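Local coordinates for rhamnogalacturonan endolyase YesW (Bacillus subtilis, PDB 2ZUX), which cleaves type I rhamnogalacturonan of plant cell walls by endo-type elimination, releases oligosaccharides, and needs calcium or manganese for activity, at residues K133-N138 / I172-H177; G460-E465 / D570-Q575; I472-Y477 / K483-A488; A493-K498 / A557-P562. All coordinates share one frame; numbering follows the deposited sequence.

In the fold
From the N terminus, contact 1 comes first and closes a loop of 33 residues between strand 129-136 and the loop before strand 182-184. Contact 2 opens much later. It joins 460-465 to 570-575 near the C-terminal end, about 37 Å from contact 1, centre to centre. The loop it closes encloses the other two in series: contact 3, a local hairpin, then contact 4, which joins 493-498 to 557-562. None of the four cross. Contacts 1 and 4 meet through His177 and Tyr558 and share a rhamnose. Contact 2 is tied to contact 3 by salt bridges from Lys474, and to contact 4 through Arg464 and Pro562.

Contact 1 of 4, residues K133-N138 / I172-H177; sequences KWDPSN and IRAGAH. With RAM (alpha-L-rhamnopyranose), chain N.
Pro136 and Ala174 form a small, buried apolar contact between the end of strand 129-136 and the loop that runs on to strand 182-184. The methyl group of Ala174 does the touching. Its CB lies 3.5 Å from CG of Pro136, with the neighbouring CD of the ring slightly farther off. The polar link between the segments goes through a water. Lys133 NZ donates to this water at 2.8 Å. A bend at chi3 (74°) in an otherwise extended lysine chain brings NZ there. The water in turn donates to Gly175 O at 2.7 Å. Strand 129-136 is the middle strand of a five-stranded antiparallel sheet in the beta-propeller, and segment 172-177 belongs to the connection from this sheet to the next. Asp135 is a substrate-binding residue beside this packing. Its CG stands trans to the backbone N (chi1 -163°), and the carboxylate reaches the bound rhamnose. The sugar hydroxyl O3 donates to Asp135 OD2 at 2.7 Å. The same OD2 is hydrogen-bonded to Ser139 OG, which probably helps to fix the carboxylate. Asn115 OD1 makes another hydrogen bond to this rhamnose. On the loop side, Ala174 N is bonded to Thr148 OG1.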
# COMPACT_ATOMS: atom_id res chain seq x y z
N LYS A 133 -8.37 6.15 7.17
CA LYS A 133 -9.19 7.19 6.56
C LYS A 133 -10.65 6.79 6.67
O LYS A 133 -11.02 5.67 6.31
CB LYS A 133 -8.79 7.40 5.10
CG LYS A 133 -9.57 8.50 4.37
CD LYS A 133 -9.14 8.63 2.90
CE LYS A 133 -9.68 7.48 2.07
NZ LYS A 133 -9.18 7.49 0.66
N TRP A 134 -11.47 7.71 7.18
CA TRP A 134 -12.92 7.56 7.19
C TRP A 134 -13.51 8.19 5.93
O TRP A 134 -13.03 9.24 5.47
CB TRP A 134 -13.51 8.25 8.42
CG TRP A 134 -13.19 7.56 9.70
CD1 TRP A 134 -12.17 7.85 10.56
CD2 TRP A 134 -13.89 6.45 10.27
NE1 TRP A 134 -12.20 6.99 11.64
CE2 TRP A 134 -13.24 6.11 11.48
CE3 TRP A 134 -15.01 5.70 9.88
CZ2 TRP A 134 -13.68 5.06 12.31
CZ3 TRP A 134 -15.44 4.66 10.70
CH2 TRP A 134 -14.78 4.35 11.89
N ASP A 135 -14.55 7.57 5.38
CA ASP A 135 -15.18 8.09 4.17
C ASP A 135 -16.63 8.42 4.44
O ASP A 135 -17.39 7.56 4.91
CB ASP A 135 -15.09 7.06 3.03
CG ASP A 135 -15.35 7.69 1.68
OD1 ASP A 135 -14.66 8.66 1.32
OD2 ASP A 135 -16.24 7.18 0.97
N PRO A 136 -17.04 9.66 4.14
CA PRO A 136 -18.46 9.99 4.27
C PRO A 136 -19.23 9.35 3.13
O PRO A 136 -18.69 9.16 2.02
CB PRO A 136 -18.48 11.52 4.15
CG PRO A 136 -17.32 11.82 3.25
CD PRO A 136 -16.26 10.81 3.64
N SER A 137 -20.49 9.01 3.38
CA SER A 137 -21.30 8.27 2.42
C SER A 137 -21.65 9.07 1.16
O SER A 137 -22.21 8.51 0.21
CB SER A 137 -22.58 7.76 3.09
OG SER A 137 -23.30 8.84 3.66
N ASN A 138 -21.32 10.36 1.15
CA ASN A 138 -21.50 11.20 -0.03
C ASN A 138 -20.19 11.58 -0.71
O ASN A 138 -20.14 12.56 -1.44
CB ASN A 138 -22.32 12.45 0.31
CG ASN A 138 -21.68 13.29 1.40
OD1 ASN A 138 -20.60 12.98 1.90
ND2 ASN A 138 -22.36 14.38 1.78
N ILE A 172 -11.24 20.37 1.92
CA ILE A 172 -10.69 19.17 1.32
C ILE A 172 -11.87 18.26 0.97
O ILE A 172 -12.51 17.69 1.86
CB ILE A 172 -9.70 18.44 2.27
CG1 ILE A 172 -8.44 19.29 2.53
CG2 ILE A 172 -9.33 17.06 1.71
CD1 ILE A 172 -7.57 19.60 1.30
N ARG A 173 -12.14 18.12 -0.33
CA ARG A 173 -13.26 17.30 -0.78
C ARG A 173 -12.99 15.82 -0.53
O ARG A 173 -11.85 15.37 -0.62
CB ARG A 173 -13.51 17.55 -2.27
CG ARG A 173 -14.91 17.21 -2.74
CD ARG A 173 -15.02 17.34 -4.24
NE ARG A 173 -16.42 17.41 -4.65
CZ ARG A 173 -16.90 16.90 -5.77
NH1 ARG A 173 -16.12 16.26 -6.63
NH2 ARG A 173 -18.20 17.03 -6.03
N ALA A 174 -14.04 15.06 -0.20
CA ALA A 174 -13.94 13.61 -0.02
C ALA A 174 -14.11 12.85 -1.32
O ALA A 174 -15.03 13.13 -2.09
CB ALA A 174 -14.97 13.13 0.98
N GLY A 175 -13.26 11.86 -1.54
CA GLY A 175 -13.36 10.98 -2.71
C GLY A 175 -12.02 10.31 -2.94
O GLY A 175 -10.99 10.75 -2.41
N ALA A 176 -12.01 9.26 -3.75
CA ALA A 176 -10.82 8.43 -3.94
C ALA A 176 -9.60 9.21 -4.41
O ALA A 176 -8.47 8.87 -4.05
CB ALA A 176 -11.12 7.30 -4.90
N HIS A 177 -9.82 10.24 -5.22
CA HIS A 177 -8.73 10.90 -5.93
C HIS A 177 -8.23 12.15 -5.25
O HIS A 177 -7.30 12.79 -5.76
CB HIS A 177 -9.15 11.15 -7.37
CG HIS A 177 -9.57 9.90 -8.06
ND1 HIS A 177 -8.67 8.90 -8.36
CD2 HIS A 177 -10.79 9.43 -8.38
CE1 HIS A 177 -9.33 7.88 -8.90
NE2 HIS A 177 -10.62 8.19 -8.92
C1 RAM N . -18.79 3.60 -2.07
C2 RAM N . -17.74 4.46 -1.35
C3 RAM N . -17.34 3.91 0.03
C4 RAM N . -17.13 2.41 -0.05
C5 RAM N . -18.45 1.78 -0.48
C6 RAM N . -18.36 0.26 -0.50
O1 RAM N . -20.08 4.11 -1.84
O2 RAM N . -16.60 4.59 -2.17
O3 RAM N . -16.18 4.56 0.50
O4 RAM N . -16.62 1.84 1.15
O5 RAM N . -18.76 2.20 -1.79
O HOH W 1 -9.15 9.98 -0.56

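Contact 2 of 4, residues G460-E465 / D570-Q575; sequences GDLLRE and DGMAEQ. With CA (calcium ion), chain F.
A calcium-binding loop, residues 460-465, rests through Leu462 and Leu463 on the loop 570-575 near the C-terminal end of the chain. Leu462 meets Met572 at about a right angle, with CD1 of Leu462 4.1 Å from SD of Met572. The CB of the same leucine lies 4.0 Å from the backbone N of Asp570. Leu463 runs beside Asp570, both side chains pointing the same way, and its CD2 comes to 3.9 Å from CB of Asp570. The metal loop lies between strands 454-456 and 465-468 of one antiparallel sheet of the beta-propeller. Its calcium is held by alternate residues. Asp461 chelates it with O and OD1. A chi1 of 77°, with CG between the backbone N and the carbonyl carbon, brings OD1 to the same ion as the backbone O. Leu463 O binds at 2.3 Å from the calcium. Glu465 is bidentate, through OE1 and OE2, on a chain bent at chi2 (65°). A water and Asp459 OD1 complete seven ligands. Leu463 thus gives its carbonyl to the ion and its side chain to the packing. The calcium may have a structural role. Asp570 N is also hydrogen-bonded to OD2 of Asp420, a residue of a second calcium site.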
# COMPACT_ATOMS: atom_id res chain seq x y z
N GLY A 460 0.63 -21.75 2.44
CA GLY A 460 2.01 -22.10 2.71
C GLY A 460 2.93 -22.20 1.51
O GLY A 460 4.14 -22.31 1.68
N ASP A 461 2.38 -22.16 0.30
CA ASP A 461 3.22 -22.31 -0.88
C ASP A 461 3.68 -20.96 -1.43
O ASP A 461 3.15 -19.90 -1.06
CB ASP A 461 2.58 -23.21 -1.95
CG ASP A 461 1.47 -22.53 -2.75
OD1 ASP A 461 1.39 -21.27 -2.80
OD2 ASP A 461 0.68 -23.26 -3.38
N LEU A 462 4.68 -21.00 -2.31
CA LEU A 462 5.29 -19.79 -2.85
C LEU A 462 4.49 -19.15 -3.98
O LEU A 462 4.82 -18.04 -4.40
CB LEU A 462 6.74 -20.08 -3.28
CG LEU A 462 7.71 -20.48 -2.17
CD1 LEU A 462 9.03 -20.95 -2.77
CD2 LEU A 462 7.95 -19.32 -1.20
N LEU A 463 3.44 -19.82 -4.45
CA LEU A 463 2.51 -19.20 -5.39
C LEU A 463 1.73 -18.12 -4.65
O LEU A 463 1.64 -18.15 -3.42
CB LEU A 463 1.56 -20.24 -5.99
CG LEU A 463 2.22 -21.38 -6.78
CD1 LEU A 463 1.16 -22.36 -7.24
CD2 LEU A 463 3.00 -20.85 -7.98
N ARG A 464 1.18 -17.17 -5.39
CA ARG A 464 0.40 -16.11 -4.78
C ARG A 464 -1.08 -16.38 -4.97
O ARG A 464 -1.53 -16.77 -6.06
CB ARG A 464 0.80 -14.74 -5.31
CG ARG A 464 0.51 -13.61 -4.35
CD ARG A 464 1.16 -12.31 -4.74
NE ARG A 464 1.11 -11.34 -3.65
CZ ARG A 464 1.39 -10.04 -3.78
NH1 ARG A 464 1.74 -9.55 -4.96
NH2 ARG A 464 1.33 -9.24 -2.72
N GLU A 465 -1.84 -16.16 -3.89
CA GLU A 465 -3.28 -16.32 -3.91
C GLU A 465 -3.94 -15.01 -4.36
O GLU A 465 -3.24 -14.04 -4.67
CB GLU A 465 -3.77 -16.79 -2.53
CG GLU A 465 -3.36 -18.24 -2.17
CD GLU A 465 -1.85 -18.46 -2.04
OE1 GLU A 465 -1.25 -17.96 -1.06
OE2 GLU A 465 -1.25 -19.15 -2.90
N ASP A 570 7.33 -19.75 -7.22
CA ASP A 570 7.81 -21.11 -7.45
C ASP A 570 9.11 -21.07 -8.24
O ASP A 570 9.21 -20.38 -9.24
CB ASP A 570 6.77 -21.94 -8.18
CG ASP A 570 7.18 -23.39 -8.30
OD1 ASP A 570 7.08 -24.11 -7.28
OD2 ASP A 570 7.62 -23.78 -9.39
N GLY A 571 10.09 -21.83 -7.76
CA GLY A 571 11.39 -21.90 -8.41
C GLY A 571 12.30 -20.72 -8.13
O GLY A 571 13.36 -20.59 -8.75
N MET A 572 11.92 -19.87 -7.18
CA MET A 572 12.73 -18.70 -6.85
C MET A 572 14.10 -19.08 -6.31
O MET A 572 14.28 -20.12 -5.69
CB MET A 572 12.02 -17.81 -5.82
CG MET A 572 11.85 -18.46 -4.45
SD MET A 572 11.00 -17.41 -3.26
CE MET A 572 12.20 -16.10 -3.01
N ALA A 573 15.07 -18.20 -6.56
CA ALA A 573 16.38 -18.30 -5.94
C ALA A 573 16.28 -17.86 -4.48
O ALA A 573 15.35 -17.14 -4.10
CB ALA A 573 17.38 -17.43 -6.69
N GLU A 574 17.24 -18.29 -3.66
CA GLU A 574 17.30 -17.86 -2.26
C GLU A 574 17.59 -16.36 -2.19
O GLU A 574 18.57 -15.88 -2.76
CB GLU A 574 18.34 -18.68 -1.47
CG GLU A 574 19.68 -18.87 -2.17
CD GLU A 574 20.29 -20.24 -1.91
OE1 GLU A 574 21.50 -20.40 -2.18
OE2 GLU A 574 19.57 -21.16 -1.46
N GLN A 575 16.71 -15.63 -1.51
CA GLN A 575 16.82 -14.18 -1.41
C GLN A 575 18.00 -13.75 -0.54
O GLN A 575 18.24 -14.33 0.53
CB GLN A 575 15.51 -13.55 -0.89
CG GLN A 575 14.84 -14.34 0.23
CD GLN A 575 14.06 -13.49 1.24
OE1 GLN A 575 13.73 -13.97 2.32
NE2 GLN A 575 13.76 -12.24 0.89
CA CA F . 0.83 -19.30 -1.63
O HOH W 2 1.62 -17.91 0.24

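Contact 3 of 4, residues I472-Y477 / K483-A488; sequences IDKWDY and KNMLTA
Ile472 and Leu486 form the close-packed end of an antiparallel hairpin between strands 471-476 and 481-487. The CD1 of Ile472 meets CD2 of Leu486 at 3.8 Å. The two residues also face each other as a hydrogen-bonded pair, with Ile472 N donating to Leu486 O. Ile472 O accepts two backbone N-H groups, from Met485 at 2.8 Å and from Leu486 at 3.0 Å. Both donors lie in its carbonyl plane. Farther along, Lys474 and Lys483 make a second hydrogen-bonded pair. The bond from Lys474 N to Lys483 O is the straighter of its two (170° at the hydrogen). Met485 lays its side chain on Lys474, with CG 3.8 Å from CB of Lys474. From there the lysine runs extended to a bend at chi4 (72°). Its NZ ends in the neighbouring calcium site, with salt bridges to Asp461 and Asp459 and a hydrogen bond to Glu465. Ile472 also packs on Val515 and Leu486 on Trp517, both of strand 514-519 in a neighbouring sheet.

The other end is looser and open to solvent. Lys483 is exposed and lies alongside Asp476, pointing the same way. Its CE comes to 3.2 Å from OD2 of Asp476, but NZ stays 4.1 Å from that oxygen, beyond a salt bridge. The other oxygen, OD1, is hydrogen-bonded to Asn479 N in the turn. Asn484, beside the bulge, is also exposed.

The register slips by one residue between Ile472 and Asp473. Met485 and Leu486 both face Ile472, a classic beta bulge in the outermost strand of this four-stranded propeller sheet.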
# COMPACT_ATOMS: atom_id res chain seq x y z
N ILE A 472 -10.46 -14.57 0.02
CA ILE A 472 -9.17 -15.01 -0.50
C ILE A 472 -9.42 -16.30 -1.28
O ILE A 472 -10.03 -17.24 -0.75
CB ILE A 472 -8.13 -15.24 0.62
CG1 ILE A 472 -7.88 -13.94 1.39
CG2 ILE A 472 -6.83 -15.81 0.03
CD1 ILE A 472 -6.95 -14.07 2.57
N ASP A 473 -8.99 -16.31 -2.54
CA ASP A 473 -9.16 -17.46 -3.43
C ASP A 473 -7.81 -18.02 -3.85
O ASP A 473 -6.78 -17.34 -3.78
CB ASP A 473 -9.93 -17.05 -4.69
CG ASP A 473 -11.29 -16.42 -4.39
OD1 ASP A 473 -12.02 -16.92 -3.50
OD2 ASP A 473 -11.64 -15.44 -5.07
N LYS A 474 -7.81 -19.26 -4.31
CA LYS A 474 -6.62 -19.86 -4.90
C LYS A 474 -6.95 -20.40 -6.29
O LYS A 474 -8.00 -21.00 -6.51
CB LYS A 474 -6.04 -20.96 -4.02
CG LYS A 474 -4.60 -21.33 -4.41
CD LYS A 474 -4.03 -22.42 -3.55
CE LYS A 474 -2.66 -22.82 -4.05
NZ LYS A 474 -1.64 -21.78 -3.77
N TRP A 475 -6.03 -20.15 -7.21
CA TRP A 475 -6.16 -20.62 -8.58
C TRP A 475 -5.73 -22.08 -8.71
O TRP A 475 -4.60 -22.43 -8.39
CB TRP A 475 -5.31 -19.74 -9.49
CG TRP A 475 -5.30 -20.07 -10.96
CD1 TRP A 475 -4.22 -20.51 -11.68
CD2 TRP A 475 -6.39 -19.95 -11.90
NE1 TRP A 475 -4.56 -20.66 -13.00
CE2 TRP A 475 -5.89 -20.33 -13.16
CE3 TRP A 475 -7.73 -19.56 -11.79
CZ2 TRP A 475 -6.68 -20.33 -14.32
CZ3 TRP A 475 -8.52 -19.57 -12.95
CH2 TRP A 475 -7.98 -19.95 -14.19
N ASP A 476 -6.66 -22.91 -9.17
CA ASP A 476 -6.36 -24.30 -9.49
C ASP A 476 -5.84 -24.28 -10.93
O ASP A 476 -6.63 -24.21 -11.88
CB ASP A 476 -7.64 -25.14 -9.35
CG ASP A 476 -7.47 -26.59 -9.77
OD1 ASP A 476 -6.49 -26.94 -10.46
OD2 ASP A 476 -8.34 -27.40 -9.40
N TYR A 477 -4.52 -24.29 -11.08
CA TYR A 477 -3.90 -24.07 -12.39
C TYR A 477 -4.07 -25.25 -13.35
O TYR A 477 -4.11 -25.06 -14.56
CB TYR A 477 -2.42 -23.70 -12.26
CG TYR A 477 -1.56 -24.76 -11.61
CD1 TYR A 477 -0.96 -25.76 -12.38
CD2 TYR A 477 -1.34 -24.77 -10.24
CE1 TYR A 477 -0.17 -26.74 -11.80
CE2 TYR A 477 -0.55 -25.75 -9.64
CZ TYR A 477 0.03 -26.73 -10.43
OH TYR A 477 0.82 -27.70 -9.85
N LYS A 483 -10.85 -21.24 -6.65
CA LYS A 483 -11.55 -21.87 -5.53
C LYS A 483 -11.35 -21.02 -4.28
O LYS A 483 -10.26 -20.50 -4.05
CB LYS A 483 -11.02 -23.29 -5.30
CG LYS A 483 -11.34 -24.24 -6.46
CD LYS A 483 -10.66 -25.58 -6.33
CE LYS A 483 -10.77 -26.37 -7.63
NZ LYS A 483 -12.18 -26.59 -8.08
N ASN A 484 -12.41 -20.88 -3.48
CA ASN A 484 -12.33 -20.05 -2.29
C ASN A 484 -11.53 -20.70 -1.16
O ASN A 484 -11.70 -21.90 -0.90
CB ASN A 484 -13.72 -19.68 -1.80
CG ASN A 484 -13.69 -18.63 -0.72
OD1 ASN A 484 -13.19 -17.52 -0.91
ND2 ASN A 484 -14.23 -18.97 0.44
N MET A 485 -10.68 -19.91 -0.51
CA MET A 485 -9.89 -20.35 0.64
C MET A 485 -10.40 -19.74 1.94
O MET A 485 -10.38 -20.38 2.99
CB MET A 485 -8.43 -19.93 0.48
CG MET A 485 -7.64 -20.71 -0.53
SD MET A 485 -5.89 -20.62 -0.13
CE MET A 485 -5.74 -21.96 1.06
N LEU A 486 -10.83 -18.49 1.86
CA LEU A 486 -11.35 -17.77 3.02
C LEU A 486 -12.48 -16.86 2.58
O LEU A 486 -12.35 -16.14 1.60
CB LEU A 486 -10.25 -16.94 3.69
CG LEU A 486 -10.71 -15.99 4.82
CD1 LEU A 486 -11.15 -16.76 6.06
CD2 LEU A 486 -9.64 -14.96 5.15
N THR A 487 -13.58 -16.90 3.32
CA THR A 487 -14.61 -15.88 3.22
C THR A 487 -14.75 -15.28 4.61
O THR A 487 -15.09 -15.98 5.57
CB THR A 487 -15.94 -16.45 2.68
OG1 THR A 487 -15.75 -16.86 1.32
CG2 THR A 487 -17.05 -15.40 2.73
N ALA A 488 -14.42 -14.00 4.74
CA ALA A 488 -14.41 -13.35 6.04
C ALA A 488 -15.81 -12.83 6.38
O ALA A 488 -16.13 -11.67 6.18
CB ALA A 488 -13.38 -12.24 6.08

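Contact 4 of 4, residues A493-K498 / A557-P562; sequences ANNGTK and AYNQPP. With CA (calcium ion), chain D; RAM (alpha-L-rhamnopyranose), chain M; RAM (alpha-L-rhamnopyranose), chain N.
Hydroxyl O3 of the chain M rhamnose donates to Thr497 OG1 at 2.8 Å, beside the place where Lys498 lies over the ring of Tyr558. The sugar's O4 accepts from Thr497 N at 3.0 Å, in a fairly straight bond (165°). A weak bond runs from its O1 to Asn495 O. Lys498 meets the tyrosine from above one face. Its CE sits 3.5 Å from the ring centroid of Tyr558, almost on the ring normal, a CH-pi contact. The NZ is displaced toward CD2 of Tyr558, making an off-centre cation-pi contact. A bend at chi2 (-65°) turns the lysine chain on its way to the ring. NZ also has a weak, long ion pair with Asp364. Asn495, Gly496, Thr497 and Tyr558 bind substrate, and Lys498 lines the same rhamnose pocket, in the beta-propeller domain. A second rhamnose, of chain N, lies by the same loop, its O5 3.0 Å from Gly496 N. Tyr558 is set between two calcium ligands, Ala557 O and Asn559 OD1, the latter 2.4 Å from the ion. Two waters, Asp116 and Asn555 complete that site. The metal thus probably helps to place the tyrosine. The backbone of Tyr558 is held as well: Gln560 NE2 donates to Tyr558 O at 3.0 Å, from above the carbonyl plane. The ring of Tyr558 also meets His177 edge-to-face. Asn495 and Asn559 cross at about a right angle, their amide planes 58° apart.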
# COMPACT_ATOMS: atom_id res chain seq x y z
N ALA A 493 -15.37 -5.25 2.41
CA ALA A 493 -14.41 -4.49 1.64
C ALA A 493 -14.94 -3.09 1.39
O ALA A 493 -16.08 -2.76 1.74
CB ALA A 493 -14.11 -5.21 0.33
N ASN A 494 -14.11 -2.26 0.76
CA ASN A 494 -14.40 -0.84 0.59
C ASN A 494 -14.41 -0.42 -0.88
O ASN A 494 -14.01 -1.18 -1.76
CB ASN A 494 -13.33 0.03 1.30
CG ASN A 494 -13.03 -0.41 2.72
OD1 ASN A 494 -11.88 -0.32 3.18
ND2 ASN A 494 -14.03 -0.88 3.43
N ASN A 495 -14.84 0.81 -1.11
CA ASN A 495 -14.68 1.48 -2.40
C ASN A 495 -15.51 0.88 -3.52
O ASN A 495 -15.08 0.79 -4.67
CB ASN A 495 -13.19 1.61 -2.79
CG ASN A 495 -12.39 2.38 -1.75
OD1 ASN A 495 -11.28 1.97 -1.35
ND2 ASN A 495 -12.93 3.49 -1.31
N GLY A 496 -16.74 0.50 -3.18
CA GLY A 496 -17.72 0.10 -4.18
C GLY A 496 -17.21 -1.05 -5.02
O GLY A 496 -16.77 -2.07 -4.49
N THR A 497 -17.24 -0.88 -6.33
CA THR A 497 -16.84 -1.95 -7.23
C THR A 497 -15.36 -2.31 -7.11
O THR A 497 -14.95 -3.40 -7.50
CB THR A 497 -17.16 -1.63 -8.70
OG1 THR A 497 -16.41 -0.48 -9.12
CG2 THR A 497 -18.66 -1.37 -8.89
N LYS A 498 -14.54 -1.41 -6.57
CA LYS A 498 -13.13 -1.72 -6.36
C LYS A 498 -12.93 -2.82 -5.32
O LYS A 498 -11.98 -3.60 -5.41
CB LYS A 498 -12.32 -0.47 -6.01
CG LYS A 498 -12.36 0.61 -7.08
CD LYS A 498 -11.69 0.19 -8.39
CE LYS A 498 -11.88 1.24 -9.45
NZ LYS A 498 -11.24 0.82 -10.74
N ALA A 557 -5.58 6.62 -4.41
CA ALA A 557 -6.55 6.53 -5.49
C ALA A 557 -7.08 5.10 -5.62
O ALA A 557 -7.68 4.59 -4.66
CB ALA A 557 -5.96 7.08 -6.80
N TYR A 558 -6.92 4.45 -6.77
CA TYR A 558 -7.39 3.07 -6.90
C TYR A 558 -6.35 2.08 -6.41
O TYR A 558 -5.45 1.66 -7.15
CB TYR A 558 -7.85 2.77 -8.32
CG TYR A 558 -9.07 3.56 -8.77
CD1 TYR A 558 -9.90 4.21 -7.86
CD2 TYR A 558 -9.40 3.64 -10.13
CE1 TYR A 558 -11.03 4.92 -8.29
CE2 TYR A 558 -10.52 4.36 -10.56
CZ TYR A 558 -11.31 5.00 -9.63
OH TYR A 558 -12.43 5.72 -10.01
N ASN A 559 -6.51 1.71 -5.14
CA ASN A 559 -5.56 0.87 -4.40
C ASN A 559 -5.10 -0.31 -5.23
O ASN A 559 -5.94 -1.05 -5.76
CB ASN A 559 -6.22 0.27 -3.14
CG ASN A 559 -6.91 1.29 -2.24
OD1 ASN A 559 -7.44 2.31 -2.69
ND2 ASN A 559 -6.99 0.95 -0.96
N GLN A 560 -3.78 -0.51 -5.30
CA GLN A 560 -3.17 -1.65 -5.98
C GLN A 560 -2.42 -2.51 -4.98
O GLN A 560 -1.95 -1.99 -3.96
CB GLN A 560 -2.20 -1.18 -7.06
CG GLN A 560 -2.87 -0.39 -8.18
CD GLN A 560 -3.87 -1.20 -8.96
OE1 GLN A 560 -3.52 -2.19 -9.61
NE2 GLN A 560 -5.13 -0.80 -8.89
N PRO A 561 -2.29 -3.82 -5.26
CA PRO A 561 -1.58 -4.71 -4.36
C PRO A 561 -0.07 -4.50 -4.38
O PRO A 561 0.47 -4.00 -5.37
CB PRO A 561 -1.92 -6.11 -4.90
CG PRO A 561 -2.16 -5.89 -6.37
CD PRO A 561 -2.83 -4.54 -6.44
N PRO A 562 0.61 -4.86 -3.29
CA PRO A 562 2.05 -4.67 -3.21
C PRO A 562 2.84 -5.80 -3.87
O PRO A 562 2.34 -6.92 -4.01
CB PRO A 562 2.31 -4.64 -1.71
CG PRO A 562 1.25 -5.55 -1.14
CD PRO A 562 0.05 -5.41 -2.03
CA CA D . -7.87 4.64 -2.29
C1 RAM M . -14.76 4.76 -6.16
C2 RAM M . -14.59 3.98 -7.46
C3 RAM M . -15.49 2.74 -7.49
C4 RAM M . -16.95 3.11 -7.19
C5 RAM M . -17.02 3.90 -5.89
C6 RAM M . -18.44 4.40 -5.64
O1 RAM M . -14.17 4.05 -5.09
O2 RAM M . -14.90 4.85 -8.53
O3 RAM M . -15.41 2.08 -8.74
O4 RAM M . -17.74 1.94 -7.15
O5 RAM M . -16.13 5.02 -5.90
C1 RAM N . -18.79 3.60 -2.07
C2 RAM N . -17.74 4.46 -1.35
C3 RAM N . -17.34 3.91 0.03
C4 RAM N . -17.13 2.41 -0.05
C5 RAM N . -18.45 1.78 -0.48
C6 RAM N . -18.36 0.26 -0.50
O1 RAM N . -20.08 4.11 -1.84
O2 RAM N . -16.60 4.59 -2.17
O3 RAM N . -16.18 4.56 0.50
O4 RAM N . -16.62 1.84 1.15
O5 RAM N . -18.76 2.20 -1.79
O HOH W 3 -10.13 4.81 -2.72
O HOH W 4 -7.88 7.01 -2.05